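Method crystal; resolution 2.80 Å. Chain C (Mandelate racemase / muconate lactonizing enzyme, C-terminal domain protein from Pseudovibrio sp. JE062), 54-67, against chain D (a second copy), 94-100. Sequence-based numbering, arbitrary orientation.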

# COMPACT_ATOMS: atom_id res chain seq x y z
N THR C 54 -7.50 40.56 9.55
CA THR C 54 -6.95 39.76 8.45
C THR C 54 -6.79 40.69 7.26
O THR C 54 -7.45 41.73 7.19
CB THR C 54 -7.87 38.57 8.08
OG1 THR C 54 -7.25 37.76 7.06
CG2 THR C 54 -9.22 39.05 7.58
N MSE C 55 -5.93 40.34 6.31
CA MSE C 55 -5.63 41.24 5.20
C MSE C 55 -6.15 40.76 3.87
O MSE C 55 -6.51 39.59 3.70
CB MSE C 55 -4.13 41.51 5.19
CG MSE C 55 -3.39 40.78 4.08
SE MSE C 55 -1.58 41.54 3.97
CE MSE C 55 -0.67 39.86 3.50
N SER C 56 -6.21 41.68 2.91
CA SER C 56 -6.73 41.42 1.58
C SER C 56 -5.82 42.06 0.55
O SER C 56 -5.23 43.11 0.81
CB SER C 56 -8.13 42.03 1.43
OG SER C 56 -8.96 41.70 2.51
N TYR C 57 -5.71 41.44 -0.61
CA TYR C 57 -4.91 41.98 -1.70
C TYR C 57 -5.65 41.86 -3.02
O TYR C 57 -5.95 40.76 -3.47
CB TYR C 57 -3.54 41.30 -1.76
CG TYR C 57 -3.53 39.86 -1.28
CD1 TYR C 57 -3.77 38.81 -2.16
CD2 TYR C 57 -3.27 39.56 0.05
CE1 TYR C 57 -3.76 37.50 -1.72
CE2 TYR C 57 -3.26 38.25 0.49
CZ TYR C 57 -3.50 37.22 -0.40
OH TYR C 57 -3.49 35.92 0.03
N THR C 58 -5.93 43.01 -3.64
CA THR C 58 -6.78 43.06 -4.82
C THR C 58 -6.23 43.98 -5.89
O THR C 58 -5.27 44.72 -5.67
CB THR C 58 -8.17 43.60 -4.44
OG1 THR C 58 -8.01 44.84 -3.73
CG2 THR C 58 -8.91 42.60 -3.57
N GLU C 59 -6.85 43.95 -7.06
CA GLU C 59 -6.51 44.87 -8.13
C GLU C 59 -7.61 45.91 -8.28
O GLU C 59 -8.74 45.71 -7.81
CB GLU C 59 -6.35 44.13 -9.45
CG GLU C 59 -5.20 43.15 -9.48
CD GLU C 59 -5.35 42.12 -10.58
OE1 GLU C 59 -6.47 41.61 -10.78
OE2 GLU C 59 -4.34 41.80 -11.25
N ASN C 60 -7.27 47.02 -8.94
CA ASN C 60 -8.25 48.05 -9.30
C ASN C 60 -8.78 48.83 -8.09
O ASN C 60 -8.70 50.06 -8.07
CB ASN C 60 -9.40 47.43 -10.10
CG ASN C 60 -8.91 46.45 -11.14
OD1 ASN C 60 -7.92 46.70 -11.83
ND2 ASN C 60 -9.60 45.32 -11.27
N PHE C 61 -9.33 48.12 -7.11
CA PHE C 61 -9.89 48.76 -5.92
C PHE C 61 -9.46 48.06 -4.64
O PHE C 61 -9.26 46.84 -4.64
CB PHE C 61 -11.42 48.75 -5.97
CG PHE C 61 -11.99 49.08 -7.31
CD1 PHE C 61 -12.25 50.40 -7.66
CD2 PHE C 61 -12.27 48.08 -8.23
CE1 PHE C 61 -12.78 50.71 -8.90
CE2 PHE C 61 -12.79 48.39 -9.47
CZ PHE C 61 -13.05 49.70 -9.81
N PHE C 62 -9.33 48.82 -3.56
CA PHE C 62 -9.17 48.25 -2.24
C PHE C 62 -10.36 47.33 -1.99
O PHE C 62 -11.42 47.50 -2.59
CB PHE C 62 -9.10 49.33 -1.16
CG PHE C 62 -7.93 50.26 -1.33
CD1 PHE C 62 -6.65 49.85 -1.04
CD2 PHE C 62 -8.12 51.56 -1.79
CE1 PHE C 62 -5.57 50.70 -1.20
CE2 PHE C 62 -7.05 52.42 -1.96
CZ PHE C 62 -5.77 51.99 -1.66
N ASP C 63 -10.19 46.37 -1.09
CA ASP C 63 -11.13 45.26 -0.95
C ASP C 63 -12.23 45.52 0.07
O ASP C 63 -11.96 45.90 1.21
CB ASP C 63 -10.37 43.99 -0.57
CG ASP C 63 -11.26 42.77 -0.55
OD1 ASP C 63 -12.26 42.75 -1.30
OD2 ASP C 63 -10.95 41.83 0.21
N ARG C 64 -13.47 45.29 -0.35
CA ARG C 64 -14.62 45.29 0.56
C ARG C 64 -15.19 43.88 0.74
O ARG C 64 -16.05 43.65 1.59
CB ARG C 64 -15.70 46.22 0.03
CG ARG C 64 -15.32 47.69 -0.02
CD ARG C 64 -16.27 48.45 -0.93
NE ARG C 64 -16.19 49.89 -0.74
CZ ARG C 64 -16.89 50.58 0.16
NH1 ARG C 64 -16.74 51.89 0.26
NH2 ARG C 64 -17.72 49.95 0.98
N CYS C 65 -14.72 42.93 -0.06
CA CYS C 65 -15.24 41.56 -0.03
C CYS C 65 -15.22 40.91 1.36
O CYS C 65 -16.17 40.22 1.75
CB CYS C 65 -14.44 40.69 -0.98
SG CYS C 65 -14.71 38.94 -0.68
N ILE C 66 -14.13 41.08 2.09
CA ILE C 66 -14.02 40.52 3.42
C ILE C 66 -14.97 41.20 4.40
O ILE C 66 -15.78 40.54 5.05
CB ILE C 66 -12.58 40.63 3.96
CG1 ILE C 66 -11.69 39.59 3.29
CG2 ILE C 66 -12.57 40.46 5.48
CD1 ILE C 66 -12.09 38.15 3.56
N ILE C 67 -14.88 42.53 4.50
CA ILE C 67 -15.71 43.27 5.45
C ILE C 67 -17.19 43.01 5.20
O ILE C 67 -18.00 43.03 6.12
CB ILE C 67 -15.44 44.80 5.39
CG1 ILE C 67 -15.88 45.46 6.70
CG2 ILE C 67 -16.16 45.43 4.20
CD1 ILE C 67 -15.60 46.95 6.75
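Chain D (94-100) ARCTWGG

A short irregular segment can lie against a strand and the start of a helix together if it spends its few side chains well, and chain D from A94(D) to G100(D) is a compact example. It forms no regular strand on chain C; between R95(D) and T97(D) the backbone is extended, and at W98(D) it turns, with phi/psi of -97/2. In register, the CA atoms of C96(D) and T58(C) lie 5.7 Å apart, those of W98(D) and C65(C) 7.1 Å. Chain D runs roughly antiparallel to strand 54-58, from E59(C) back to M55(C), and W98(D) also reaches the helix that begins at C65(C).

A94(D) makes no contact with this stretch of chain C. The CA-to-CB bond of R95(D) points sideways, but its long side chain returns to E59(C), forming a salt bridge with 2.6 Å between NH1 of R95(D) and OE1 of E59(C); NH1 of R95(D) also gives a weak hydrogen bond to OE2 of E59(C), at 2.7 Å. C96(D) points toward chain C and sets its CB at the edge of the Y57(C) ring, 4.0 Å from CD1 of Y57(C). The carbonyl O of C96(D) lies 3.3 Å from O of Y57(C); both are acceptors, so the backbones approach here without pairing.

T97(D), its CA-to-CB bond sideways, makes no close contact with the stretch of chain C and leads on to W98(D), which has the largest covered area of the segment. The indole NE1 of W98(D) donates to O of M55(C) at 3.2 Å, anchoring the ring to the strand backbone, while CD1 of W98(D) packs 3.5 Å from CG1 of I66(C) in the helix. CZ2 of W98(D) lies 3.9 Å from OH of Y57(C). One ring therefore touches both elements of chain C. At G99(D) the backbone N remains 4.2 Å from SG of C65(C), and by G100(D), whose phi is positive, contact has ended.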

# COMPACT_ATOMS: atom_id res chain seq x y z
N ALA D 94 -5.90 33.81 -11.98
CA ALA D 94 -4.83 34.70 -11.54
C ALA D 94 -5.36 35.81 -10.63
O ALA D 94 -4.70 36.17 -9.66
CB ALA D 94 -4.11 35.28 -12.74
N ARG D 95 -6.54 36.34 -10.94
CA ARG D 95 -7.13 37.44 -10.17
C ARG D 95 -7.31 37.10 -8.69
O ARG D 95 -8.06 36.18 -8.34
CB ARG D 95 -8.47 37.86 -10.77
CG ARG D 95 -8.39 39.05 -11.71
CD ARG D 95 -7.98 38.66 -13.12
NE ARG D 95 -6.58 38.29 -13.23
CZ ARG D 95 -5.56 39.14 -13.20
NH1 ARG D 95 -5.78 40.44 -13.04
NH2 ARG D 95 -4.32 38.70 -13.31
N CYS D 96 -6.66 37.87 -7.83
CA CYS D 96 -6.62 37.59 -6.40
C CYS D 96 -7.80 38.17 -5.63
O CYS D 96 -8.00 39.39 -5.63
CB CYS D 96 -5.32 38.12 -5.80
SG CYS D 96 -3.84 37.29 -6.41
N THR D 97 -8.54 37.30 -4.97
CA THR D 97 -9.66 37.69 -4.11
C THR D 97 -9.92 36.58 -3.10
O THR D 97 -9.35 35.49 -3.20
CB THR D 97 -10.97 37.86 -4.91
OG1 THR D 97 -11.15 36.73 -5.77
CG2 THR D 97 -10.94 39.13 -5.74
N TRP D 98 -10.77 36.86 -2.13
CA TRP D 98 -11.22 35.83 -1.20
C TRP D 98 -12.57 35.26 -1.64
O TRP D 98 -13.14 34.39 -0.98
CB TRP D 98 -11.31 36.38 0.23
CG TRP D 98 -9.97 36.64 0.86
CD1 TRP D 98 -9.48 37.83 1.29
CD2 TRP D 98 -8.96 35.66 1.15
NE1 TRP D 98 -8.22 37.67 1.82
CE2 TRP D 98 -7.88 36.35 1.74
CE3 TRP D 98 -8.85 34.28 0.95
CZ2 TRP D 98 -6.71 35.70 2.15
CZ3 TRP D 98 -7.69 33.64 1.36
CH2 TRP D 98 -6.64 34.35 1.95
N GLY D 99 -13.06 35.74 -2.78
CA GLY D 99 -14.29 35.21 -3.37
C GLY D 99 -14.05 33.87 -4.05
O GLY D 99 -14.98 33.09 -4.27
N GLY D 100 -12.79 33.62 -4.41
CA GLY D 100 -12.41 32.35 -5.01
C GLY D 100 -13.19 32.01 -6.26
O GLY D 100 -13.66 32.89 -6.98